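Local coordinates for aminopeptidase-like protein (Chaetomium thermophilum, PDB 5JM6) that probably acts as a zinc-dependent aminopeptidase of the M18 family and assembles into a dodecamer linked to the Cvt pathway of selective autophagy, at residues A[139-144]-A[278-283]; A[193-198]-A[267-272]; A[57-62]-A[288-293]; A[384-389]-A[473-478]; A[100-105]-A[114-119]. All blocks are in the same frame, centred on the assembly; numbering follows the deposited sequence.

Contact 1: residues A[139-144]-A[278-283]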
# COMPACT_ATOMS: atom_id res chain seq x y z
N ALA A 139 -2.66 27.19 -28.21
CA ALA A 139 -3.95 27.12 -27.53
C ALA A 139 -5.01 27.91 -28.29
O ALA A 139 -4.98 29.14 -28.32
CB ALA A 139 -3.81 27.65 -26.11
N ARG A 140 -5.97 27.20 -28.87
CA ARG A 140 -6.98 27.84 -29.70
C ARG A 140 -8.18 28.32 -28.89
O ARG A 140 -8.62 27.66 -27.95
CB ARG A 140 -7.45 26.88 -30.80
CG ARG A 140 -6.32 26.47 -31.73
CD ARG A 140 -6.83 25.83 -33.01
NE ARG A 140 -6.18 26.43 -34.17
CZ ARG A 140 -5.12 25.92 -34.79
NH1 ARG A 140 -4.59 24.78 -34.38
NH2 ARG A 140 -4.60 26.55 -35.83
N LEU A 141 -8.69 29.49 -29.27
CA LEU A 141 -9.90 30.03 -28.67
C LEU A 141 -11.07 29.09 -28.92
O LEU A 141 -11.25 28.58 -30.03
CB LEU A 141 -10.21 31.42 -29.22
CG LEU A 141 -9.65 32.64 -28.48
CD1 LEU A 141 -8.12 32.62 -28.43
CD2 LEU A 141 -10.15 33.92 -29.13
N LYS A 142 -11.87 28.87 -27.89
CA LYS A 142 -13.08 28.06 -27.98
C LYS A 142 -14.07 28.71 -28.94
O LYS A 142 -14.00 29.92 -29.18
CB LYS A 142 -13.70 27.88 -26.60
CG LYS A 142 -12.81 27.16 -25.60
CD LYS A 142 -13.57 26.03 -24.96
CE LYS A 142 -12.78 25.30 -23.88
NZ LYS A 142 -12.52 26.13 -22.67
N PRO A 143 -15.00 27.92 -29.51
CA PRO A 143 -16.10 28.52 -30.27
C PRO A 143 -16.82 29.62 -29.48
O PRO A 143 -17.09 30.68 -30.03
CB PRO A 143 -17.02 27.33 -30.54
CG PRO A 143 -16.05 26.20 -30.72
CD PRO A 143 -14.91 26.46 -29.75
N THR A 144 -17.11 29.36 -28.21
CA THR A 144 -17.50 30.43 -27.30
C THR A 144 -16.33 30.69 -26.36
O THR A 144 -16.06 29.88 -25.47
CB THR A 144 -18.77 30.08 -26.49
OG1 THR A 144 -19.87 29.87 -27.39
CG2 THR A 144 -19.12 31.21 -25.53
N LEU A 278 -18.08 36.72 -39.23
CA LEU A 278 -18.84 35.48 -39.24
C LEU A 278 -18.24 34.45 -38.29
O LEU A 278 -18.95 33.62 -37.72
CB LEU A 278 -18.91 34.92 -40.66
CG LEU A 278 -19.31 35.90 -41.78
CD1 LEU A 278 -19.27 35.22 -43.14
CD2 LEU A 278 -20.69 36.50 -41.52
N ASN A 279 -16.92 34.52 -38.13
CA ASN A 279 -16.15 33.59 -37.31
C ASN A 279 -14.70 34.04 -37.30
O ASN A 279 -14.32 34.93 -38.06
CB ASN A 279 -16.26 32.16 -37.84
CG ASN A 279 -16.38 31.13 -36.73
OD1 ASN A 279 -15.43 30.88 -35.99
ND2 ASN A 279 -17.56 30.53 -36.62
N TRP A 280 -13.89 33.45 -36.43
CA TRP A 280 -12.46 33.63 -36.53
C TRP A 280 -11.73 32.41 -35.98
O TRP A 280 -12.30 31.62 -35.23
CB TRP A 280 -11.99 34.90 -35.81
CG TRP A 280 -12.29 35.00 -34.33
CD1 TRP A 280 -12.22 34.00 -33.40
CD2 TRP A 280 -12.60 36.20 -33.61
NE1 TRP A 280 -12.52 34.49 -32.16
CE2 TRP A 280 -12.76 35.84 -32.25
CE3 TRP A 280 -12.79 37.53 -33.97
CZ2 TRP A 280 -13.08 36.77 -31.27
CZ3 TRP A 280 -13.12 38.45 -32.99
CH2 TRP A 280 -13.26 38.06 -31.66
N GLU A 281 -10.48 32.25 -36.39
CA GLU A 281 -9.64 31.21 -35.84
C GLU A 281 -8.46 31.89 -35.15
O GLU A 281 -7.54 32.35 -35.81
CB GLU A 281 -9.17 30.27 -36.94
CG GLU A 281 -9.34 28.80 -36.63
CD GLU A 281 -9.20 27.93 -37.86
OE1 GLU A 281 -8.45 26.93 -37.80
OE2 GLU A 281 -9.85 28.23 -38.88
N LEU A 282 -8.49 31.91 -33.82
CA LEU A 282 -7.48 32.64 -33.06
C LEU A 282 -6.84 31.73 -32.03
O LEU A 282 -7.49 30.85 -31.47
CB LEU A 282 -8.10 33.87 -32.38
CG LEU A 282 -8.75 34.92 -33.29
CD1 LEU A 282 -9.40 36.01 -32.46
CD2 LEU A 282 -7.74 35.51 -34.24
N GLU A 283 -5.55 31.95 -31.79
CA GLU A 283 -4.82 31.17 -30.82
C GLU A 283 -3.96 32.08 -29.95
O GLU A 283 -3.74 33.24 -30.28
CB GLU A 283 -3.94 30.12 -31.52
CG GLU A 283 -3.00 30.71 -32.55
CD GLU A 283 -2.34 29.65 -33.41
OE1 GLU A 283 -3.06 28.84 -34.01
OE2 GLU A 283 -1.09 29.63 -33.47
O HOH W 1 -11.16 30.22 -32.30
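OE1 of E283 lies 3.2 Å above the plane of the R140 guanidinium, on one face and toward its rim, while one face of the W280 indole carries CD1 of L282 over the centre of the ring. L141 meets the indole obliquely, its CD2 3.9 Å from W280 NE1. These groups belong to a six-stranded antiparallel sheet in which strands 139-141 and 277-286 are neighbours, separate from the mixed sheet that bears zinc ligands H133 and D391. R140 and E283 form a non-hydrogen-bonded pair, so their side chains run alongside each other. Guanidinium and carboxylate planes stand 79° apart: the salt bridge from R140 NH2 to E283 OE1, 3.3 Å, rests on charge, with no N-H aimed at the oxygen. Y161 adds a cation-pi contact to R140. OE2 of E281 bonds S430 of a second subunit and pairs with R179.

L141 lies beside L282, with L141 CD2 3.8 Å from L282 CB, and helix 259-268 covers both L141 and W280 through L261. An alanine in place of L141 would lack both methyls that reach L282, and this packing would probably loosen. The backbone bond from L141 N to L282 O is nearly straight, at 172° and 2.9 Å. L141 O accepts a water hydrogen bond at 2.8 Å, and the same water donates weakly to W280 O.

Contact 2: residues A[193-198]-A[267-272]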
# COMPACT_ATOMS: atom_id res chain seq x y z
N LYS A 193 -9.14 37.27 -43.40
CA LYS A 193 -8.11 38.26 -43.11
C LYS A 193 -7.26 37.83 -41.92
O LYS A 193 -7.73 37.13 -41.03
CB LYS A 193 -8.75 39.63 -42.83
CG LYS A 193 -9.94 39.97 -43.72
CD LYS A 193 -9.54 40.20 -45.18
CE LYS A 193 -8.96 41.59 -45.39
NZ LYS A 193 -9.81 42.64 -44.76
N LEU A 194 -5.99 38.26 -41.92
CA LEU A 194 -5.07 37.94 -40.83
C LEU A 194 -5.07 39.05 -39.79
O LEU A 194 -5.23 40.23 -40.12
CB LEU A 194 -3.65 37.72 -41.36
CG LEU A 194 -3.35 36.58 -42.33
CD1 LEU A 194 -1.85 36.46 -42.53
CD2 LEU A 194 -3.94 35.26 -41.85
N VAL A 195 -4.90 38.67 -38.53
CA VAL A 195 -4.92 39.63 -37.44
C VAL A 195 -3.89 39.25 -36.38
O VAL A 195 -3.53 38.08 -36.22
CB VAL A 195 -6.32 39.74 -36.81
CG1 VAL A 195 -6.61 38.54 -35.92
CG2 VAL A 195 -6.47 41.03 -36.03
N LYS A 196 -3.35 40.26 -35.70
CA LYS A 196 -2.42 40.03 -34.61
C LYS A 196 -2.47 41.19 -33.62
O LYS A 196 -2.48 42.35 -34.04
CB LYS A 196 -1.01 39.88 -35.18
CG LYS A 196 -0.05 39.07 -34.36
CD LYS A 196 1.36 39.28 -34.89
CE LYS A 196 1.38 39.36 -36.41
NZ LYS A 196 2.52 40.19 -36.89
N VAL A 197 -2.44 40.91 -32.33
CA VAL A 197 -2.35 41.99 -31.36
C VAL A 197 -0.89 42.12 -30.93
O VAL A 197 -0.23 41.11 -30.65
CB VAL A 197 -3.28 41.77 -30.14
CG1 VAL A 197 -3.07 42.86 -29.10
CG2 VAL A 197 -4.74 41.76 -30.59
N ASP A 198 -0.39 43.35 -30.90
CA ASP A 198 1.04 43.61 -30.80
C ASP A 198 1.56 43.69 -29.36
O ASP A 198 2.75 43.94 -29.15
CB ASP A 198 1.38 44.91 -31.53
CG ASP A 198 1.11 44.82 -33.02
OD1 ASP A 198 1.22 43.71 -33.58
OD2 ASP A 198 0.77 45.86 -33.63
N SER A 267 -10.89 46.92 -34.98
CA SER A 267 -10.08 48.09 -35.29
C SER A 267 -8.86 47.68 -36.11
O SER A 267 -8.48 48.38 -37.05
CB SER A 267 -9.64 48.81 -34.02
OG SER A 267 -8.39 48.34 -33.56
N GLN A 268 -8.26 46.55 -35.77
CA GLN A 268 -7.10 46.03 -36.50
C GLN A 268 -7.44 45.78 -37.96
O GLN A 268 -6.59 45.94 -38.84
CB GLN A 268 -6.59 44.73 -35.88
CG GLN A 268 -6.32 44.79 -34.39
CD GLN A 268 -4.90 45.20 -34.07
OE1 GLN A 268 -3.98 44.97 -34.85
NE2 GLN A 268 -4.71 45.82 -32.91
N LEU A 269 -8.67 45.38 -38.21
CA LEU A 269 -9.10 45.09 -39.57
C LEU A 269 -9.83 46.27 -40.23
O LEU A 269 -10.24 46.19 -41.38
CB LEU A 269 -9.99 43.85 -39.59
CG LEU A 269 -9.57 42.54 -38.93
CD1 LEU A 269 -10.74 41.58 -38.93
CD2 LEU A 269 -8.38 41.94 -39.66
N GLY A 270 -10.00 47.37 -39.49
CA GLY A 270 -10.66 48.55 -40.02
C GLY A 270 -12.14 48.36 -40.29
O GLY A 270 -12.65 48.80 -41.32
N LEU A 271 -12.83 47.70 -39.36
CA LEU A 271 -14.26 47.47 -39.45
C LEU A 271 -14.99 48.06 -38.24
O LEU A 271 -14.42 48.17 -37.16
CB LEU A 271 -14.57 45.97 -39.54
CG LEU A 271 -14.25 45.25 -40.84
CD1 LEU A 271 -12.96 44.53 -40.71
CD2 LEU A 271 -15.33 44.25 -41.15
N SER A 272 -16.25 48.43 -38.43
CA SER A 272 -17.06 49.03 -37.37
C SER A 272 -18.11 48.05 -36.84
O SER A 272 -18.21 47.84 -35.63
CB SER A 272 -17.71 50.33 -37.83
OG SER A 272 -18.70 50.11 -38.82
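V195 and Q268 cross at about a right angle, the valine pointing from its strand and the glutamine from the last turn of its helix. The touching branch is V195 CG2, which stands anti to the backbone N and comes 3.7 Å from CB of Q268; the Q268 CG is the next atom it meets. Q268 bends at chi2 (-90°), which turns its amide group along the strand toward K196.

L269 comes in differently, a methyl leading. Its CG is anti to its own carbonyl carbon, and chi2 of 171° sets CD1 anti to CA and swings the other methyl, CD2, onto the strand backbone, 3.6 Å from L194 O. The same methyl lies 3.9 Å from K193 CB and 4.1 Å from V195 CB, and so rests between two side chains that project from one face of the strand. The lysine contributes by its aliphatic base alone, its chain being bent at three successive torsions.

This is a helix end laid on the edge strand, within this chain, of the six-stranded antiparallel sheet, and the helix finishes in a Schellman motif. G270 takes positive phi (68°), a backbone conformation that glycine adopts most readily, and its N bonds back to S267 O at 3.0 Å. L271 then folds against L266 of the last turn, the hydrophobic contact that commonly accompanies this cap. L269 also touches V180 and V182 of strand 174-183, and V195 packs on I265. Away from this helix, L194 and K196 turn to helix 68-81, where L194 meets F69, H70 and D73.

Contact 3: residues A[57-62]-A[288-293]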
# COMPACT_ATOMS: atom_id res chain seq x y z
N PRO A 57 17.45 36.73 -40.38
CA PRO A 57 16.21 36.47 -41.12
C PRO A 57 15.32 35.41 -40.46
O PRO A 57 14.10 35.56 -40.47
CB PRO A 57 16.70 36.00 -42.49
CG PRO A 57 18.00 36.72 -42.67
CD PRO A 57 18.62 36.75 -41.29
N TYR A 58 15.92 34.37 -39.89
CA TYR A 58 15.13 33.37 -39.17
C TYR A 58 14.50 33.98 -37.92
O TYR A 58 13.33 33.71 -37.62
CB TYR A 58 15.99 32.17 -38.77
CG TYR A 58 15.24 31.14 -37.95
CD1 TYR A 58 14.29 30.31 -38.54
CD2 TYR A 58 15.47 31.00 -36.59
CE1 TYR A 58 13.60 29.37 -37.80
CE2 TYR A 58 14.78 30.06 -35.84
CZ TYR A 58 13.85 29.25 -36.45
OH TYR A 58 13.16 28.32 -35.71
N LEU A 59 15.26 34.79 -37.20
CA LEU A 59 14.76 35.47 -36.02
C LEU A 59 13.51 36.28 -36.35
O LEU A 59 12.47 36.12 -35.70
CB LEU A 59 15.83 36.37 -35.41
CG LEU A 59 16.93 35.67 -34.62
CD1 LEU A 59 17.94 36.68 -34.08
CD2 LEU A 59 16.33 34.86 -33.48
N ASP A 60 13.61 37.13 -37.36
CA ASP A 60 12.49 37.97 -37.77
C ASP A 60 11.30 37.15 -38.23
O ASP A 60 10.15 37.52 -37.98
CB ASP A 60 12.91 38.93 -38.88
CG ASP A 60 13.93 39.95 -38.42
OD1 ASP A 60 13.95 40.27 -37.21
OD2 ASP A 60 14.71 40.44 -39.26
N PHE A 61 11.57 36.03 -38.90
CA PHE A 61 10.50 35.15 -39.33
C PHE A 61 9.72 34.65 -38.11
O PHE A 61 8.50 34.82 -38.04
CB PHE A 61 11.06 33.98 -40.15
CG PHE A 61 10.10 32.83 -40.31
CD1 PHE A 61 8.95 32.97 -41.07
CD2 PHE A 61 10.35 31.62 -39.70
CE1 PHE A 61 8.07 31.91 -41.22
CE2 PHE A 61 9.48 30.56 -39.84
CZ PHE A 61 8.34 30.70 -40.60
N MET A 62 10.42 34.06 -37.15
CA MET A 62 9.79 33.52 -35.95
C MET A 62 9.01 34.57 -35.17
O MET A 62 7.90 34.32 -34.70
CB MET A 62 10.84 32.88 -35.03
CG MET A 62 11.56 31.70 -35.64
SD MET A 62 10.43 30.40 -36.18
CE MET A 62 9.72 29.87 -34.63
N GLN A 288 6.95 36.99 -26.46
CA GLN A 288 8.37 37.28 -26.38
C GLN A 288 9.05 37.01 -27.72
O GLN A 288 8.90 35.93 -28.28
CB GLN A 288 9.02 36.46 -25.27
CG GLN A 288 10.38 36.98 -24.86
CD GLN A 288 10.93 36.26 -23.65
OE1 GLN A 288 10.36 35.27 -23.20
NE2 GLN A 288 12.03 36.77 -23.10
N PRO A 289 9.79 38.00 -28.23
CA PRO A 289 10.47 37.84 -29.52
C PRO A 289 11.50 36.72 -29.49
O PRO A 289 12.01 36.37 -28.43
CB PRO A 289 11.18 39.19 -29.73
CG PRO A 289 10.48 40.14 -28.83
CD PRO A 289 10.00 39.34 -27.66
N ALA A 290 11.77 36.16 -30.66
CA ALA A 290 12.91 35.27 -30.83
C ALA A 290 14.18 36.09 -30.65
O ALA A 290 14.22 37.28 -30.99
CB ALA A 290 12.88 34.60 -32.18
N THR A 291 15.23 35.46 -30.14
CA THR A 291 16.47 36.17 -29.86
C THR A 291 17.67 35.25 -29.96
O THR A 291 17.53 34.03 -30.01
CB THR A 291 16.46 36.80 -28.46
OG1 THR A 291 17.66 37.55 -28.26
CG2 THR A 291 16.35 35.72 -27.39
N VAL A 292 18.85 35.85 -30.01
CA VAL A 292 20.08 35.09 -29.87
C VAL A 292 20.56 35.24 -28.44
O VAL A 292 20.30 36.26 -27.79
CB VAL A 292 21.17 35.54 -30.86
CG1 VAL A 292 20.74 35.23 -32.29
CG2 VAL A 292 21.46 37.02 -30.70
N GLY A 293 21.21 34.21 -27.93
CA GLY A 293 21.59 34.18 -26.53
C GLY A 293 22.83 33.36 -26.24
O GLY A 293 23.39 32.72 -27.12
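In L59 the CG stands anti to the carbonyl carbon (chi1 -76°) and CD1 anti to the CA (chi2 179°), a nearly extended side chain whose two methyls diverge over segment 288-293. CD1 meets V292 CG1 at 3.6 Å, the two side chains crossing at about a right angle. CD2 takes the other direction, 3.7 Å from A290 CB and also against the backbone N of T291. M62, one turn on, adds its CB at 3.9 Å from A290 CB; its CG lies over one face of the Y58 ring, toward the rim, and beyond it the chain bends away at chi2 and chi3.

The alanine thus sits under two successive turns of helix 55-64, which packs across the edge strand, within this chain, of a small three-stranded antiparallel sheet, with I300 of the next strand also touching L59. No hydrogen bond joins the two segments directly, but T63 OG1 links them, bonded both to L59 O and to A290 N. The M62 side chain is about 9 Å from that of D306, which bridges the zinc sites. On the strand, T291 OG1 donates to V292 O at 3.0 Å, from above the carbonyl plane.

Contact 4: residues A[384-389]-A[473-478]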
# COMPACT_ATOMS: atom_id res chain seq x y z
N ARG A 384 12.35 7.45 -59.52
CA ARG A 384 13.51 8.33 -59.69
C ARG A 384 13.55 9.44 -58.65
O ARG A 384 14.38 10.34 -58.72
CB ARG A 384 13.53 8.92 -61.10
CG ARG A 384 13.57 7.86 -62.19
CD ARG A 384 13.89 8.45 -63.56
NE ARG A 384 13.06 7.86 -64.60
CZ ARG A 384 13.43 6.86 -65.39
NH1 ARG A 384 14.64 6.33 -65.28
NH2 ARG A 384 12.59 6.39 -66.31
N SER A 385 12.63 9.38 -57.69
CA SER A 385 12.52 10.45 -56.71
C SER A 385 13.17 10.11 -55.37
O SER A 385 13.62 8.99 -55.14
CB SER A 385 11.04 10.79 -56.49
OG SER A 385 10.46 11.29 -57.68
N PHE A 386 13.22 11.11 -54.50
CA PHE A 386 13.66 10.94 -53.13
C PHE A 386 12.96 11.97 -52.26
O PHE A 386 12.86 13.14 -52.63
CB PHE A 386 15.18 11.07 -53.02
CG PHE A 386 15.74 10.63 -51.70
CD1 PHE A 386 15.75 11.49 -50.62
CD2 PHE A 386 16.26 9.36 -51.54
CE1 PHE A 386 16.27 11.10 -49.41
CE2 PHE A 386 16.77 8.95 -50.33
CZ PHE A 386 16.78 9.82 -49.26
N LEU A 387 12.51 11.55 -51.08
CA LEU A 387 11.79 12.44 -50.18
C LEU A 387 12.52 12.62 -48.86
O LEU A 387 12.69 11.66 -48.11
CB LEU A 387 10.38 11.91 -49.90
CG LEU A 387 9.67 12.65 -48.76
CD1 LEU A 387 9.10 13.98 -49.24
CD2 LEU A 387 8.60 11.80 -48.08
N VAL A 388 12.94 13.84 -48.58
CA VAL A 388 13.48 14.14 -47.26
C VAL A 388 12.35 14.68 -46.40
O VAL A 388 11.88 15.80 -46.60
CB VAL A 388 14.65 15.15 -47.33
CG1 VAL A 388 15.08 15.55 -45.94
CG2 VAL A 388 15.81 14.55 -48.11
N SER A 389 11.93 13.87 -45.43
CA SER A 389 10.89 14.26 -44.49
C SER A 389 11.56 14.84 -43.26
O SER A 389 12.22 14.13 -42.51
CB SER A 389 10.02 13.06 -44.12
OG SER A 389 9.19 13.35 -43.01
N LYS A 473 11.59 6.69 -52.32
CA LYS A 473 12.74 6.48 -51.47
C LYS A 473 12.84 7.69 -50.52
O LYS A 473 12.62 8.82 -50.94
CB LYS A 473 13.96 6.29 -52.36
CG LYS A 473 14.94 5.27 -51.92
CD LYS A 473 14.48 4.51 -50.72
CE LYS A 473 15.68 4.09 -49.90
NZ LYS A 473 16.44 2.99 -50.53
N ALA A 474 13.13 7.45 -49.25
CA ALA A 474 12.96 8.51 -48.25
C ALA A 474 13.87 8.38 -47.04
O ALA A 474 14.41 7.32 -46.75
CB ALA A 474 11.50 8.55 -47.80
N ALA A 475 14.03 9.50 -46.32
CA ALA A 475 14.78 9.52 -45.07
C ALA A 475 14.16 10.53 -44.12
O ALA A 475 13.56 11.52 -44.55
CB ALA A 475 16.23 9.86 -45.32
N ASP A 476 14.31 10.29 -42.82
CA ASP A 476 13.94 11.31 -41.84
C ASP A 476 15.16 12.08 -41.38
O ASP A 476 16.17 11.51 -40.96
CB ASP A 476 13.22 10.72 -40.62
CG ASP A 476 11.75 10.54 -40.86
OD1 ASP A 476 11.37 9.73 -41.73
OD2 ASP A 476 10.96 11.29 -40.25
N VAL A 477 15.02 13.39 -41.44
CA VAL A 477 16.13 14.30 -41.30
C VAL A 477 15.71 15.41 -40.34
O VAL A 477 14.57 15.86 -40.38
CB VAL A 477 16.53 14.85 -42.68
CG1 VAL A 477 17.30 16.12 -42.57
CG2 VAL A 477 17.32 13.81 -43.45
N GLY A 478 16.61 15.83 -39.46
CA GLY A 478 16.24 16.90 -38.56
C GLY A 478 17.36 17.77 -38.04
O GLY A 478 18.50 17.34 -37.90
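Four backbone hydrogen bonds join the segments, their donors alternating between the two strands. K473 O accepts from L387 N at 2.7 Å, L387 O from A475 N at 3.1 Å, and A475 O from S389 N at 3.0 Å, all nearly along the C=O axes. The fourth, V477 N to S389 O at 3.1 Å, comes from above the carbonyl plane. L387 and S389 thus turn their N-H and C=O to this side, while F386 and V388 bond across to strand 127-133.

These are parallel central strands of the mixed sheet in the alpha/beta fold of zinc exopeptidases, and strand 386-394 carries the zinc ligand D391 two residues beyond S389. S385 OG binds I127 N and T381 O, A474 O takes S432 OG, and D476 N bonds T428 OG1.

F386, its CG anti to the backbone N, lays one ring face over K473 O and the A474 backbone, while CZ reaches A475 CB at 4.0 Å. The ring also meets W510 and packs on I435. A serine here would lack the ring, and the packing between the strand pair and these residues would probably loosen. V388 CG1 packs against V477 CB at 3.6 Å.

Contact 5: residues A[100-105]-A[114-119]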
# COMPACT_ATOMS: atom_id res chain seq x y z
N GLY A 100 11.62 25.08 -66.54
CA GLY A 100 12.17 26.32 -66.03
C GLY A 100 11.17 27.15 -65.25
O GLY A 100 11.51 28.18 -64.69
N GLY A 101 9.92 26.69 -65.21
CA GLY A 101 8.87 27.41 -64.50
C GLY A 101 8.93 27.22 -63.00
O GLY A 101 9.53 26.26 -62.51
N LYS A 102 8.32 28.14 -62.26
CA LYS A 102 8.32 28.08 -60.80
C LYS A 102 6.92 28.34 -60.27
O LYS A 102 6.29 29.34 -60.62
CB LYS A 102 9.33 29.07 -60.22
CG LYS A 102 10.71 29.01 -60.88
CD LYS A 102 11.72 29.96 -60.27
CE LYS A 102 11.27 31.41 -60.38
NZ LYS A 102 12.38 32.33 -60.00
N TYR A 103 6.43 27.44 -59.42
CA TYR A 103 5.02 27.46 -59.03
C TYR A 103 4.79 27.18 -57.55
O TYR A 103 5.70 26.75 -56.84
CB TYR A 103 4.24 26.45 -59.87
CG TYR A 103 4.50 26.57 -61.36
CD1 TYR A 103 3.80 27.47 -62.14
CD2 TYR A 103 5.47 25.78 -61.97
CE1 TYR A 103 4.05 27.59 -63.50
CE2 TYR A 103 5.72 25.89 -63.33
CZ TYR A 103 5.01 26.79 -64.08
OH TYR A 103 5.26 26.90 -65.43
N PHE A 104 3.57 27.44 -57.08
CA PHE A 104 3.15 27.01 -55.75
C PHE A 104 1.63 26.85 -55.68
O PHE A 104 0.89 27.42 -56.48
CB PHE A 104 3.62 27.99 -54.67
CG PHE A 104 2.89 29.31 -54.67
CD1 PHE A 104 3.33 30.37 -55.44
CD2 PHE A 104 1.76 29.50 -53.87
CE1 PHE A 104 2.67 31.58 -55.43
CE2 PHE A 104 1.10 30.71 -53.86
CZ PHE A 104 1.56 31.76 -54.64
N THR A 105 1.18 26.06 -54.71
CA THR A 105 -0.25 25.85 -54.49
C THR A 105 -0.54 25.84 -52.99
O THR A 105 0.32 25.50 -52.17
CB THR A 105 -0.74 24.56 -55.18
OG1 THR A 105 -0.62 24.71 -56.60
CG2 THR A 105 -2.19 24.24 -54.85
N ALA A 114 5.51 24.32 -52.93
CA ALA A 114 6.21 25.12 -53.94
C ALA A 114 7.23 24.26 -54.67
O ALA A 114 7.89 23.41 -54.06
CB ALA A 114 6.88 26.32 -53.29
N PHE A 115 7.38 24.49 -55.97
CA PHE A 115 8.31 23.70 -56.76
C PHE A 115 8.85 24.44 -57.98
O PHE A 115 8.21 25.36 -58.49
CB PHE A 115 7.66 22.38 -57.19
CG PHE A 115 6.45 22.55 -58.07
CD1 PHE A 115 5.21 22.82 -57.52
CD2 PHE A 115 6.55 22.44 -59.45
CE1 PHE A 115 4.09 22.97 -58.33
CE2 PHE A 115 5.44 22.59 -60.26
CZ PHE A 115 4.21 22.86 -59.70
N THR A 116 10.03 24.03 -58.43
CA THR A 116 10.60 24.51 -59.68
C THR A 116 10.82 23.35 -60.63
O THR A 116 11.25 22.27 -60.22
CB THR A 116 11.94 25.23 -59.47
OG1 THR A 116 12.97 24.27 -59.18
CG2 THR A 116 11.84 26.23 -58.33
N VAL A 117 10.51 23.57 -61.90
CA VAL A 117 10.67 22.55 -62.93
C VAL A 117 11.98 22.78 -63.67
O VAL A 117 12.19 23.85 -64.24
CB VAL A 117 9.49 22.58 -63.92
CG1 VAL A 117 9.56 21.39 -64.86
CG2 VAL A 117 8.17 22.62 -63.18
N GLY A 118 12.87 21.79 -63.65
CA GLY A 118 14.14 21.91 -64.34
C GLY A 118 13.96 22.14 -65.83
O GLY A 118 12.99 21.67 -66.42
N GLN A 119 14.90 22.86 -66.45
CA GLN A 119 14.81 23.16 -67.88
C GLN A 119 14.98 21.92 -68.74
O GLN A 119 14.56 21.89 -69.89
CB GLN A 119 15.86 24.19 -68.28
CG GLN A 119 15.71 25.54 -67.61
CD GLN A 119 16.90 26.44 -67.88
OE1 GLN A 119 17.37 26.55 -69.01
NE2 GLN A 119 17.42 27.06 -66.82
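Y103 sets its CB over one face of the F115 ring, a CH-pi contact with CB 4.0 Å from the centroid. The two rings meet obliquely, planes 37° apart, and Y103 CD2 comes 3.6 Å from F115 CE2. Farther out, V117 CG2 stands at the tyrosine's edge, near its plane. F115 reaches across because its CG takes the crowded position between N and carbonyl carbon (chi1 62°). Y103 OH bonds V98 N.

Y103 and F115 form a hydrogen-bonded pair: Y103 N to F115 O and F115 N to Y103 O, each 2.9 Å. V117 N continues the series to G101 O, and a more bent bond from G100 N to V117 O, 2.7 Å, follows where G100 has positive phi (82°), at which a CB would press on the carbonyl O of the preceding residue. At G101 a side chain would collide with Y103 OH.

On the other face, K102 CG lies beside T116 CG2 at 3.9 Å. K102 NZ bonds A82 O, and F104 CB packs on A114 CB, its ring turned to helix 68-81. Such pairing is typical of a beta hairpin, here strands 102-107 and 111-117 within the mixed sheet.

From the N terminus the chain first opens contact 3 at helix 55-64. Within its long excursion, contact 5 closes a short local hairpin, and contact 1 opens later at strand 139-141. Contact 2 opens and closes inside contact 1, which closes at 278-283, just before contact 3 does at 288-293; three levels of loop thus lie within one another and none cross. Contact 4 follows in series, from 384-389 to 473-478. Contacts 1 and 2 build on the same antiparallel sheet and touch, L282 CD2 lying 3.6 Å from V195 CG1. Contacts 4 and 5 share the mixed sheet, centres about 19 Å apart, while contact 3 ties the N-terminal helix to the small three-stranded sheet.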